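Long-range contacts in ABC transporter substrate binding protein (Ribose) (Agrobacterium vitis, PDB 4WUT), which probably binds sugars for uptake by an ABC transporter, and holds beta-D-fucopyranose in the cleft between its two lobes: residues E151-V156 / K182-G187; A210-I215 / G237-I242; A27-T32 / A69-M74; L87-D92 / V111-M116. All coordinates share one frame; numbering follows the deposited sequence.

Contact 1 of 4, residues E151-V156 / K182-G187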
loop_
_atom_site.group_PDB
_atom_site.type_symbol
_atom_site.label_atom_id
_atom_site.label_comp_id
_atom_site.label_asym_id
_atom_site.label_seq_id
_atom_site.Cartn_x
_atom_site.Cartn_y
_atom_site.Cartn_z
ATOM N N GLU A 151 -8.961 -16.031 -21.287
ATOM C CA GLU A 151 -8.823 -17.472 -21.058
ATOM C C GLU A 151 -7.399 -17.787 -20.604
ATOM O O GLU A 151 -6.436 -17.218 -21.101
ATOM C CB GLU A 151 -9.141 -18.266 -22.332
ATOM C CG GLU A 151 -10.563 -18.120 -22.820
ATOM C CD GLU A 151 -10.750 -18.623 -24.250
ATOM O OE1 GLU A 151 -10.099 -19.618 -24.633
ATOM O OE2 GLU A 151 -11.543 -18.019 -25.002
ATOM N N GLY A 152 -7.261 -18.689 -19.646
ATOM C CA GLY A 152 -5.946 -19.088 -19.183
ATOM C C GLY A 152 -5.817 -18.892 -17.694
ATOM O O GLY A 152 -6.787 -18.605 -16.983
ATOM N N LYS A 153 -4.582 -18.997 -17.225
ATOM C CA LYS A 153 -4.289 -18.978 -15.802
ATOM C C LYS A 153 -3.455 -17.750 -15.438
ATOM O O LYS A 153 -2.498 -17.411 -16.145
ATOM C CB LYS A 153 -3.491 -20.221 -15.438
ATOM C CG LYS A 153 -4.237 -21.532 -15.562
ATOM C CD LYS A 153 -3.269 -22.701 -15.553
ATOM C CE LYS A 153 -3.040 -23.235 -14.175
ATOM N NZ LYS A 153 -1.909 -24.228 -14.136
ATOM N N ILE A 154 -3.806 -17.102 -14.338
ATOM C CA ILE A 154 -2.980 -16.042 -13.789
ATOM C C ILE A 154 -2.769 -16.288 -12.294
ATOM O O ILE A 154 -3.580 -16.958 -11.662
ATOM C CB ILE A 154 -3.575 -14.646 -14.000
ATOM C CG1 ILE A 154 -4.899 -14.510 -13.254
ATOM C CG2 ILE A 154 -3.703 -14.323 -15.509
ATOM C CD1 ILE A 154 -5.433 -13.077 -13.250
ATOM N N ALA A 155 -1.685 -15.754 -11.749
ATOM C CA ALA A 155 -1.372 -15.909 -10.329
ATOM C C ALA A 155 -1.518 -14.606 -9.586
ATOM O O ALA A 155 -1.206 -13.537 -10.115
ATOM C CB ALA A 155 0.048 -16.419 -10.167
ATOM N N VAL A 156 -1.967 -14.692 -8.330
ATOM C CA VAL A 156 -2.092 -13.529 -7.467
ATOM C C VAL A 156 -1.099 -13.657 -6.314
ATOM O O VAL A 156 -1.228 -14.561 -5.457
ATOM C CB VAL A 156 -3.517 -13.392 -6.908
ATOM C CG1 VAL A 156 -3.563 -12.296 -5.870
ATOM C CG2 VAL A 156 -4.473 -13.101 -8.053
ATOM N N LYS A 182 -12.880 -15.615 -17.967
ATOM C CA LYS A 182 -12.881 -16.946 -17.380
ATOM C C LYS A 182 -11.443 -17.357 -17.003
ATOM O O LYS A 182 -11.116 -18.536 -16.968
ATOM C CB LYS A 182 -13.567 -17.984 -18.276
ATOM C CG LYS A 182 -13.287 -17.886 -19.764
ATOM C CD LYS A 182 -13.853 -19.102 -20.497
ATOM C CE LYS A 182 -15.365 -19.169 -20.430
ATOM N NZ LYS A 182 -16.027 -18.103 -21.242
ATOM N N LEU A 183 -10.598 -16.369 -16.719
ATOM C CA LEU A 183 -9.254 -16.654 -16.215
ATOM C C LEU A 183 -9.328 -17.407 -14.901
ATOM O O LEU A 183 -10.179 -17.130 -14.045
ATOM C CB LEU A 183 -8.444 -15.375 -16.033
ATOM C CG LEU A 183 -8.148 -14.578 -17.304
ATOM C CD1 LEU A 183 -7.635 -13.155 -17.033
ATOM C CD2 LEU A 183 -7.169 -15.328 -18.203
ATOM N N GLN A 184 -8.424 -18.371 -14.766
ATOM C CA GLN A 184 -8.284 -19.162 -13.550
ATOM C C GLN A 184 -7.244 -18.536 -12.667
ATOM O O GLN A 184 -6.133 -18.302 -13.125
ATOM C CB GLN A 184 -7.841 -20.578 -13.906
ATOM C CG GLN A 184 -7.497 -21.430 -12.712
ATOM C CD GLN A 184 -7.110 -22.849 -13.094
ATOM O OE1 GLN A 184 -7.465 -23.337 -14.176
ATOM N NE2 GLN A 184 -6.373 -23.519 -12.206
ATOM N N ILE A 185 -7.585 -18.279 -11.407
ATOM C CA ILE A 185 -6.651 -17.667 -10.482
ATOM C C ILE A 185 -5.921 -18.743 -9.677
ATOM O O ILE A 185 -6.546 -19.623 -9.088
ATOM C CB ILE A 185 -7.354 -16.677 -9.552
ATOM C CG1 ILE A 185 -7.820 -15.453 -10.355
ATOM C CG2 ILE A 185 -6.438 -16.251 -8.407
ATOM C CD1 ILE A 185 -8.770 -14.561 -9.612
ATOM N N VAL A 186 -4.591 -18.699 -9.730
ATOM C CA VAL A 186 -3.694 -19.505 -8.905
ATOM C C VAL A 186 -3.273 -18.636 -7.713
ATOM O O VAL A 186 -2.928 -17.463 -7.869
ATOM C CB VAL A 186 -2.435 -19.879 -9.717
ATOM C CG1 VAL A 186 -1.507 -20.750 -8.892
ATOM C CG2 VAL A 186 -2.836 -20.575 -11.025
ATOM N N GLY A 187 -3.297 -19.204 -6.510
ATOM C CA GLY A 187 -3.119 -18.397 -5.318
ATOM C C GLY A 187 -4.461 -18.044 -4.711
ATOM O O GLY A 187 -5.464 -18.743 -4.950
HETATM O O HOH W 1 -9.567 -20.041 -18.528
#
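G152 O is gripped by two groups of the 182-187 segment. Q184 N donates to it at 2.8 Å, nearly straight. L183 CA approaches the same oxygen at 3.2 Å as a CA-H...O contact. From there the backbones run on as a parallel ladder. I154 N donates to Q184 O, I154 O accepts from V186 N, and V156 N donates to V186 O. The N-H and C=O of I154 thus both point to the 182-187 segment. Before the ladder starts, a water bridges the two segments: it accepts from G152 N and donates to K182 O.

Side chains pair on both faces. On one face K153 and Q184 lie side by side and point the same way. K153 CE rests 3.9 Å from Q184 NE2 and 4.1 Å from V186 CG2. A bend at chi3 (92°) turns K153 NZ away to a salt bridge with D211 and a hydrogen bond with N209. Further along this face A155 CB sits near V186 CB. The other face is branched and apolar. I154 CG1 lies 4.2 Å from I185 CG1, and V156 CG2 meets I185 CG2 at 3.7 Å. Helix 164-180 packs here, with F173 on I154 and V156. L183 CD2 folds back against the backbone of E151, 3.4 Å from its carbonyl C.

Strand 153-158, helix 164-180 and strand 184-190 form a beta-alpha-beta unit, and its second strand is the outermost on this side of the sheet. Such parallel units build the lobes of type I periplasmic binding proteins.

Contact 2 of 4, residues A210-I215 / G237-I242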
loop_
_atom_site.group_PDB
_atom_site.type_symbol
_atom_site.label_atom_id
_atom_site.label_comp_id
_atom_site.label_asym_id
_atom_site.label_seq_id
_atom_site.Cartn_x
_atom_site.Cartn_y
_atom_site.Cartn_z
ATOM N N ALA A 210 3.685 -23.961 -15.880
ATOM C CA ALA A 210 4.359 -23.647 -17.135
ATOM C C ALA A 210 3.480 -22.839 -18.070
ATOM O O ALA A 210 3.987 -22.083 -18.900
ATOM C CB ALA A 210 4.801 -24.914 -17.835
ATOM N N ASP A 211 2.170 -23.024 -17.937
ATOM C CA ASP A 211 1.187 -22.368 -18.801
ATOM C C ASP A 211 0.710 -21.014 -18.263
ATOM O O ASP A 211 -0.190 -20.422 -18.838
ATOM C CB ASP A 211 -0.036 -23.281 -19.005
ATOM C CG ASP A 211 -0.667 -23.753 -17.683
ATOM O OD1 ASP A 211 -0.034 -23.666 -16.607
ATOM O OD2 ASP A 211 -1.805 -24.268 -17.740
ATOM N N LEU A 212 1.309 -20.514 -17.195
ATOM C CA LEU A 212 0.868 -19.256 -16.611
ATOM C C LEU A 212 0.938 -18.132 -17.630
ATOM O O LEU A 212 1.945 -17.975 -18.333
ATOM C CB LEU A 212 1.738 -18.912 -15.385
ATOM C CG LEU A 212 1.138 -17.926 -14.394
ATOM C CD1 LEU A 212 -0.025 -18.557 -13.672
ATOM C CD2 LEU A 212 2.174 -17.457 -13.402
ATOM N N LYS A 213 -0.156 -17.388 -17.769
ATOM C CA LYS A 213 -0.197 -16.306 -18.733
ATOM C C LYS A 213 0.087 -14.940 -18.133
ATOM O O LYS A 213 0.527 -14.044 -18.849
ATOM C CB LYS A 213 -1.545 -16.269 -19.460
ATOM C CG LYS A 213 -1.767 -17.449 -20.381
ATOM C CD LYS A 213 -3.116 -17.395 -21.079
ATOM C CE LYS A 213 -2.980 -17.519 -22.564
ATOM N NZ LYS A 213 -2.288 -18.769 -22.971
ATOM N N GLY A 214 -0.149 -14.784 -16.830
ATOM C CA GLY A 214 0.029 -13.499 -16.182
ATOM C C GLY A 214 0.153 -13.634 -14.680
ATOM O O GLY A 214 -0.142 -14.688 -14.121
ATOM N N ILE A 215 0.584 -12.556 -14.035
ATOM C CA ILE A 215 0.894 -12.588 -12.604
ATOM C C ILE A 215 0.812 -11.164 -12.051
ATOM O O ILE A 215 1.298 -10.197 -12.666
ATOM C CB ILE A 215 2.273 -13.275 -12.334
ATOM C CG1 ILE A 215 2.538 -13.429 -10.831
ATOM C CG2 ILE A 215 3.407 -12.530 -13.035
ATOM C CD1 ILE A 215 3.683 -14.391 -10.551
ATOM N N GLY A 237 8.967 -10.944 -20.001
ATOM C CA GLY A 237 8.287 -10.711 -21.266
ATOM C C GLY A 237 7.542 -11.930 -21.807
ATOM O O GLY A 237 6.862 -11.829 -22.827
ATOM N N LYS A 238 7.648 -13.068 -21.126
ATOM C CA LYS A 238 6.998 -14.312 -21.565
ATOM C C LYS A 238 5.702 -14.594 -20.802
ATOM O O LYS A 238 5.038 -15.604 -21.033
ATOM C CB LYS A 238 7.934 -15.505 -21.404
ATOM C CG LYS A 238 9.199 -15.411 -22.230
ATOM C CD LYS A 238 9.995 -16.701 -22.159
ATOM C CE LYS A 238 11.324 -16.584 -22.887
ATOM N NZ LYS A 238 11.135 -16.206 -24.311
ATOM N N LEU A 239 5.377 -13.707 -19.877
ATOM C CA LEU A 239 4.053 -13.646 -19.273
ATOM C C LEU A 239 3.850 -12.210 -18.841
ATOM O O LEU A 239 4.805 -11.438 -18.753
ATOM C CB LEU A 239 3.881 -14.618 -18.099
ATOM C CG LEU A 239 4.544 -14.312 -16.757
ATOM C CD1 LEU A 239 3.998 -15.277 -15.703
ATOM C CD2 LEU A 239 6.056 -14.429 -16.884
ATOM N N VAL A 240 2.594 -11.849 -18.594
ATOM C CA VAL A 240 2.219 -10.485 -18.293
ATOM C C VAL A 240 2.235 -10.269 -16.786
ATOM O O VAL A 240 1.454 -10.858 -16.054
ATOM C CB VAL A 240 0.808 -10.184 -18.840
ATOM C CG1 VAL A 240 0.381 -8.764 -18.512
ATOM C CG2 VAL A 240 0.754 -10.407 -20.364
ATOM N N ALA A 241 3.111 -9.391 -16.344
ATOM C CA ALA A 241 3.248 -9.088 -14.940
ATOM C C ALA A 241 2.792 -7.660 -14.624
ATOM O O ALA A 241 3.184 -6.690 -15.320
ATOM C CB ALA A 241 4.692 -9.293 -14.514
ATOM N N ILE A 242 1.932 -7.531 -13.614
ATOM C CA ILE A 242 1.434 -6.237 -13.182
ATOM C C ILE A 242 1.743 -6.051 -11.705
ATOM O O ILE A 242 1.502 -6.957 -10.931
ATOM C CB ILE A 242 -0.067 -6.094 -13.495
ATOM C CG1 ILE A 242 -0.242 -6.131 -15.030
ATOM C CG2 ILE A 242 -0.636 -4.822 -12.892
ATOM C CD1 ILE A 242 -1.605 -5.805 -15.535
#
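I215 uses both its N-H and its C=O against the 237-242 segment. I215 N donates to V240 O at 2.8 Å, with the N-H bent to 146° and the donor 19° off the carbonyl plane. I215 O accepts from I242 N at 2.9 Å. One step earlier, V240 N donates to K213 O at 3.0 Å. That N-H is almost straight, but it reaches the oxygen somewhat tilted from the carbonyl plane. These bonds set a parallel register of G214 with V240 and I215 with A241. G214 brings only its CA against V240 O, 3.0 Å away, so the backbones run close there.

The packing centres on L239. Its CG stands between the backbone N and the carbonyl carbon (chi1 74°). This brings CD1 to the partner segment's side chains, 3.7 Å from L212 CD2 and 3.9 Å from I215 CG2. The same I215 CG2 also meets A241 CB at 3.8 Å, so one methyl serves two neighbours. L239 CB rests against K213 O.

Strand 214-217 lies between strands 153-158 and 240-244 in the sheet. A155 of strand 153-158 touches both L212 and I215. Helix 220-232 lies over I215 and A241 through M226 and I230. L206 of helix 195-208 reaches L212 and L239. On the opposite face, V240 packs on helix 133-148.

Contact 3 of 4, residues A27-T32 / A69-M74. With FCB (beta-D-fucopyranose), chain E.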
loop_
_atom_site.group_PDB
_atom_site.type_symbol
_atom_site.label_atom_id
_atom_site.label_comp_id
_atom_site.label_asym_id
_atom_site.label_seq_id
_atom_site.Cartn_x
_atom_site.Cartn_y
_atom_site.Cartn_z
ATOM N N ALA A 27 2.870 11.765 16.389
ATOM C CA ALA A 27 3.493 10.459 16.196
ATOM C C ALA A 27 3.000 9.833 14.900
ATOM O O ALA A 27 1.818 9.533 14.763
ATOM C CB ALA A 27 3.194 9.543 17.389
ATOM N N VAL A 28 3.913 9.665 13.946
ATOM C CA VAL A 28 3.608 8.946 12.725
ATOM C C VAL A 28 4.049 7.503 12.906
ATOM O O VAL A 28 5.227 7.235 13.195
ATOM C CB VAL A 28 4.322 9.563 11.522
ATOM C CG1 VAL A 28 3.928 8.832 10.250
ATOM C CG2 VAL A 28 4.006 11.048 11.426
ATOM N N ILE A 29 3.091 6.597 12.764
ATOM C CA ILE A 29 3.312 5.180 13.001
ATOM C C ILE A 29 2.889 4.390 11.771
ATOM O O ILE A 29 1.707 4.396 11.373
ATOM C CB ILE A 29 2.550 4.694 14.267
ATOM C CG1 ILE A 29 3.061 5.430 15.502
ATOM C CG2 ILE A 29 2.690 3.163 14.429
ATOM C CD1 ILE A 29 2.223 5.207 16.756
ATOM N N VAL A 30 3.858 3.739 11.137
ATOM C CA VAL A 30 3.610 3.034 9.896
ATOM C C VAL A 30 3.888 1.546 10.035
ATOM O O VAL A 30 4.288 1.092 11.107
ATOM C CB VAL A 30 4.430 3.633 8.728
ATOM C CG1 VAL A 30 3.988 5.085 8.456
ATOM C CG2 VAL A 30 5.910 3.553 8.985
ATOM N N LYS A 31 3.657 0.762 8.978
ATOM C CA LYS A 31 3.729 -0.681 9.123
ATOM C C LYS A 31 5.147 -1.228 9.282
ATOM O O LYS A 31 5.334 -2.268 9.876
ATOM C CB LYS A 31 3.067 -1.396 7.956
ATOM C CG LYS A 31 1.584 -1.048 7.727
ATOM C CD LYS A 31 1.031 -1.898 6.596
ATOM C CE LYS A 31 -0.353 -1.476 6.129
ATOM N NZ LYS A 31 -0.794 -2.365 5.032
ATOM N N THR A 32 6.118 -0.521 8.699
ATOM C CA THR A 32 7.525 -0.847 8.868
ATOM C C THR A 32 8.312 0.355 8.381
ATOM O O THR A 32 7.834 1.117 7.550
ATOM C CB THR A 32 7.955 -2.087 8.066
ATOM O OG1 THR A 32 9.327 -2.377 8.356
ATOM C CG2 THR A 32 7.778 -1.884 6.555
ATOM N N ALA A 69 1.439 -7.060 16.720
ATOM C CA ALA A 69 1.488 -6.766 18.147
ATOM C C ALA A 69 2.478 -5.642 18.437
ATOM O O ALA A 69 2.247 -4.798 19.306
ATOM C CB ALA A 69 1.850 -7.996 18.931
ATOM N N ASP A 70 3.593 -5.635 17.713
ATOM C CA ASP A 70 4.575 -4.580 17.897
ATOM C C ASP A 70 3.993 -3.227 17.533
ATOM O O ASP A 70 4.301 -2.226 18.178
ATOM C CB ASP A 70 5.829 -4.857 17.065
ATOM C CG ASP A 70 6.734 -5.899 17.688
ATOM O OD1 ASP A 70 6.557 -6.243 18.882
ATOM O OD2 ASP A 70 7.656 -6.362 16.982
ATOM N N GLN A 71 3.173 -3.169 16.475
ATOM C CA GLN A 71 2.564 -1.899 16.111
ATOM C C GLN A 71 1.528 -1.457 17.146
ATOM O O GLN A 71 1.447 -0.277 17.466
ATOM C CB GLN A 71 1.955 -1.916 14.701
ATOM C CG GLN A 71 1.770 -0.501 14.183
ATOM C CD GLN A 71 0.880 -0.405 12.973
ATOM O OE1 GLN A 71 -0.249 -0.909 12.960
ATOM N NE2 GLN A 71 1.367 0.289 11.962
ATOM N N VAL A 72 0.735 -2.399 17.650
ATOM C CA VAL A 72 -0.208 -2.093 18.713
ATOM C C VAL A 72 0.537 -1.461 19.896
ATOM O O VAL A 72 0.142 -0.444 20.441
ATOM C CB VAL A 72 -0.935 -3.358 19.182
ATOM C CG1 VAL A 72 -1.687 -3.122 20.490
ATOM C CG2 VAL A 72 -1.906 -3.882 18.087
ATOM N N ASN A 73 1.626 -2.091 20.302
ATOM C CA ASN A 73 2.433 -1.564 21.389
ATOM C C ASN A 73 2.884 -0.105 21.143
ATOM O O ASN A 73 2.834 0.740 22.055
ATOM C CB ASN A 73 3.609 -2.519 21.625
ATOM C CG ASN A 73 4.570 -2.016 22.659
ATOM O OD1 ASN A 73 5.528 -1.306 22.341
ATOM N ND2 ASN A 73 4.345 -2.403 23.907
HETATM N N MSE A 74 3.299 0.199 19.915
HETATM C CA MSE A 74 3.700 1.557 19.558
HETATM C C MSE A 74 2.581 2.571 19.706
HETATM O O MSE A 74 2.797 3.667 20.205
HETATM C CB MSE A 74 4.234 1.619 18.139
HETATM C CG MSE A 74 5.573 1.003 18.022
HETATM SE SE MSE A 74 6.272 1.233 16.206
HETATM C CE MSE A 74 7.996 0.377 16.504
HETATM C C1 FCB E . 1.759 -0.394 -0.359
HETATM C C2 FCB E . 0.578 -0.670 0.561
HETATM C C3 FCB E . 0.933 -0.521 1.938
HETATM C C4 FCB E . 2.185 -1.371 2.278
HETATM C C5 FCB E . 3.253 -0.971 1.223
HETATM C C6 FCB E . 4.594 -1.739 1.418
HETATM O O1 FCB E . 1.396 -0.861 -1.570
HETATM O O2 FCB E . -0.437 0.315 0.222
HETATM O O3 FCB E . -0.215 -0.957 2.711
HETATM O O4 FCB E . 1.883 -2.789 2.260
HETATM O O5 FCB E . 2.819 -1.280 -0.028
#
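Q71 reaches from its helix to I29 and V30 of the 27-32 segment. CB points at that segment. The chain then runs out extended, with CG opposite the backbone N (chi1 -161°) and CD carrying on in line (chi2 -166°). CG crosses the I29 side chain and meets I29 CG2 at 3.8 Å. CD comes within 4.2 Å of V30 O. At the tip NE2 donates to V30 O at 3.1 Å. The N-H arrives from above the carbonyl plane, at 92° to the C=O, rather than on a lone pair. V30 O itself lies close to the plane of the Q71 amide. NE2 also bonds to A89 O, and OE1 accepts from S91 N. With both ends of the amide engaged, its flip is fixed. It ties the chain after strand 25-29 to the chain after strand 85-88.

I29 supplies the apolar part of the contact. Its CD1 lies 3.8 Å from M74 O, and its CG2 faces CB of M74, a selenomethionine.

K31 turns the other way, towards the sugar. Its extended chain brings NZ to FCB O3 at 2.8 Å, and the same NZ hydrogen-bonds S115 OG. The carboxylate of D114 is only a long, weak partner of this amine. E65, also of the pocket, touches the K31 chain.

Helix 68-80 thus packs against the C-terminal end of strand 25-29. That strand lies between strands 56-60 and 85-88, and L88 of the latter touches both I29 and Q71. W38 of helix 36-49 packs on V30 and K31.

Contact 4 of 4, residues L87-D92 / V111-M116. With FCB (beta-D-fucopyranose), chain E.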
loop_
_atom_site.group_PDB
_atom_site.type_symbol
_atom_site.label_atom_id
_atom_site.label_comp_id
_atom_site.label_asym_id
_atom_site.label_seq_id
_atom_site.Cartn_x
_atom_site.Cartn_y
_atom_site.Cartn_z
ATOM N N LEU A 87 -0.731 9.848 13.448
ATOM C CA LEU A 87 -0.951 9.501 12.052
ATOM C C LEU A 87 -0.584 8.036 11.934
ATOM O O LEU A 87 0.588 7.688 12.122
ATOM C CB LEU A 87 -0.047 10.321 11.132
ATOM C CG LEU A 87 -0.300 10.197 9.625
ATOM C CD1 LEU A 87 -1.731 10.664 9.305
ATOM C CD2 LEU A 87 0.704 10.946 8.797
ATOM N N LEU A 88 -1.562 7.185 11.626
ATOM C CA LEU A 88 -1.380 5.732 11.711
ATOM C C LEU A 88 -1.725 5.039 10.401
ATOM O O LEU A 88 -2.804 5.281 9.849
ATOM C CB LEU A 88 -2.284 5.157 12.801
ATOM C CG LEU A 88 -2.297 3.631 12.958
ATOM C CD1 LEU A 88 -0.922 3.066 13.353
ATOM C CD2 LEU A 88 -3.356 3.252 13.982
ATOM N N ALA A 89 -0.817 4.193 9.909
ATOM C CA ALA A 89 -1.111 3.234 8.846
ATOM C C ALA A 89 -1.225 1.862 9.511
ATOM O O ALA A 89 -0.206 1.192 9.757
ATOM C CB ALA A 89 -0.026 3.213 7.795
ATOM N N PRO A 90 -2.444 1.454 9.846
ATOM C CA PRO A 90 -2.596 0.276 10.710
ATOM C C PRO A 90 -2.242 -0.997 9.979
ATOM O O PRO A 90 -2.690 -1.205 8.850
ATOM C CB PRO A 90 -4.083 0.285 11.080
ATOM C CG PRO A 90 -4.720 1.043 9.990
ATOM C CD PRO A 90 -3.740 2.100 9.581
ATOM N N SER A 91 -1.464 -1.871 10.626
ATOM C CA SER A 91 -1.032 -3.111 10.000
ATOM C C SER A 91 -2.140 -4.169 9.940
ATOM O O SER A 91 -2.012 -5.160 9.207
ATOM C CB SER A 91 0.187 -3.660 10.716
ATOM O OG SER A 91 1.251 -2.731 10.601
ATOM N N ASP A 92 -3.209 -3.947 10.699
ATOM C CA ASP A 92 -4.369 -4.836 10.705
ATOM C C ASP A 92 -5.613 -3.990 10.993
ATOM O O ASP A 92 -5.540 -3.069 11.812
ATOM C CB ASP A 92 -4.237 -5.936 11.767
ATOM C CG ASP A 92 -5.342 -6.983 11.647
ATOM O OD1 ASP A 92 -5.175 -7.876 10.794
ATOM O OD2 ASP A 92 -6.378 -6.897 12.366
ATOM N N VAL A 111 -5.546 10.310 12.560
ATOM C CA VAL A 111 -5.845 10.217 11.143
ATOM C C VAL A 111 -5.228 8.906 10.657
ATOM O O VAL A 111 -4.109 8.564 11.033
ATOM C CB VAL A 111 -5.288 11.425 10.396
ATOM C CG1 VAL A 111 -5.340 11.214 8.889
ATOM C CG2 VAL A 111 -6.052 12.672 10.807
ATOM N N ILE A 112 -6.004 8.159 9.873
ATOM C CA ILE A 112 -5.592 6.883 9.299
ATOM C C ILE A 112 -5.152 7.068 7.855
ATOM O O ILE A 112 -5.835 7.756 7.065
ATOM C CB ILE A 112 -6.741 5.856 9.370
ATOM C CG1 ILE A 112 -7.232 5.704 10.821
ATOM C CG2 ILE A 112 -6.340 4.527 8.769
ATOM C CD1 ILE A 112 -6.231 5.118 11.778
ATOM N N ILE A 113 -3.999 6.497 7.514
ATOM C CA ILE A 113 -3.530 6.510 6.137
ATOM C C ILE A 113 -3.345 5.104 5.589
ATOM O O ILE A 113 -3.083 4.154 6.352
ATOM C CB ILE A 113 -2.235 7.319 5.973
ATOM C CG1 ILE A 113 -1.168 6.818 6.947
ATOM C CG2 ILE A 113 -2.512 8.806 6.143
ATOM C CD1 ILE A 113 0.228 7.263 6.588
ATOM N N ASP A 114 -3.569 4.980 4.283
ATOM C CA ASP A 114 -3.160 3.829 3.479
ATOM C C ASP A 114 -4.025 2.584 3.621
ATOM O O ASP A 114 -4.498 2.027 2.626
ATOM C CB ASP A 114 -1.702 3.455 3.738
ATOM C CG ASP A 114 -1.308 2.213 3.003
ATOM O OD1 ASP A 114 -1.111 2.292 1.767
ATOM O OD2 ASP A 114 -1.226 1.122 3.630
ATOM N N SER A 115 -4.220 2.136 4.858
ATOM C CA SER A 115 -4.868 0.861 5.129
ATOM C C SER A 115 -6.011 1.110 6.096
ATOM O O SER A 115 -5.832 1.727 7.145
ATOM C CB SER A 115 -3.881 -0.106 5.771
ATOM O OG SER A 115 -3.034 -0.669 4.809
HETATM N N MSE A 116 -7.196 0.652 5.727
HETATM C CA MSE A 116 -8.384 0.889 6.523
HETATM C C MSE A 116 -8.358 0.246 7.902
HETATM O O MSE A 116 -7.639 -0.739 8.158
HETATM C CB MSE A 116 -9.625 0.369 5.777
HETATM C CG MSE A 116 -9.520 -1.048 5.313
HETATM SE SE MSE A 116 -11.251 -1.831 4.817
HETATM C CE MSE A 116 -12.117 -1.901 6.578
HETATM C C1 FCB E . 1.759 -0.394 -0.359
HETATM C C2 FCB E . 0.578 -0.670 0.561
HETATM C C3 FCB E . 0.933 -0.521 1.938
HETATM C C4 FCB E . 2.185 -1.371 2.278
HETATM C C5 FCB E . 3.253 -0.971 1.223
HETATM C C6 FCB E . 4.594 -1.739 1.418
HETATM O O1 FCB E . 1.396 -0.861 -1.570
HETATM O O2 FCB E . -0.437 0.315 0.222
HETATM O O3 FCB E . -0.215 -0.957 2.711
HETATM O O4 FCB E . 1.883 -2.789 2.260
HETATM O O5 FCB E . 2.819 -1.280 -0.028
#
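L87 begins the contact by crossing V111. L87 CD1 sits 3.7 Å from V111 CG1 and equally near I113 CG2, so one methyl fills the gap between two alternate residues of the partner strand. L88 bonds through its backbone: L88 N donates to V111 O at 3.0 Å, and I113 N donates to L88 O at 2.9 Å. Its side chain lies beside I112 on the other face, CD2 towards I112 CD1.

These strands are parallel neighbours joined by helix 97-105. The beta-alpha-beta unit belongs to one of the two lobes of a type I periplasmic binding protein, whose pocket residues sit at the C-terminal strand ends.

A89 CB rests on I113 CG1, on the side where W38 packs. P90 then sets its ring across I112, with CD 3.6 Å from I112 CG2. Its CG presses on S115 O at 3.1 Å, and that buried oxygen has no polar partner in the model. P90 O lies near S115 CB.

Beyond the strand D114 turns to the sugar, with CG opposite the backbone N (chi1 175°). Both carboxylate oxygens accept from it: OD1 from FCB O2 at 2.6 Å, and OD2 from FCB O3 at a very short 2.5 Å. S115 OG donates to D114 OD2 from above the carboxylate plane and probably steadies it. The same hydroxyl is bonded to S165 N of the facing lobe.

Overall arrangement
From the N terminus, contact 3 closes first. It brings helix 68-80 back to strand 25-29 across a loop that includes strand 56-60. Contact 4 follows and joins strands 85-88 and 110-113 around one helix. Contact 1 then pairs strands 153-158 and 184-190, and contact 2 pairs 214-217 and 240-244. The four are in series: none nests or crosses. Contacts 3 and 4 touch, their centres 10 Å apart, and both reach the sugar. Contacts 1 and 2 also touch, through neighbouring strands 153-158 and 214-217. The two pairs lie on opposite sides of the chain's centre, one in each lobe, with centres at least 30 Å apart.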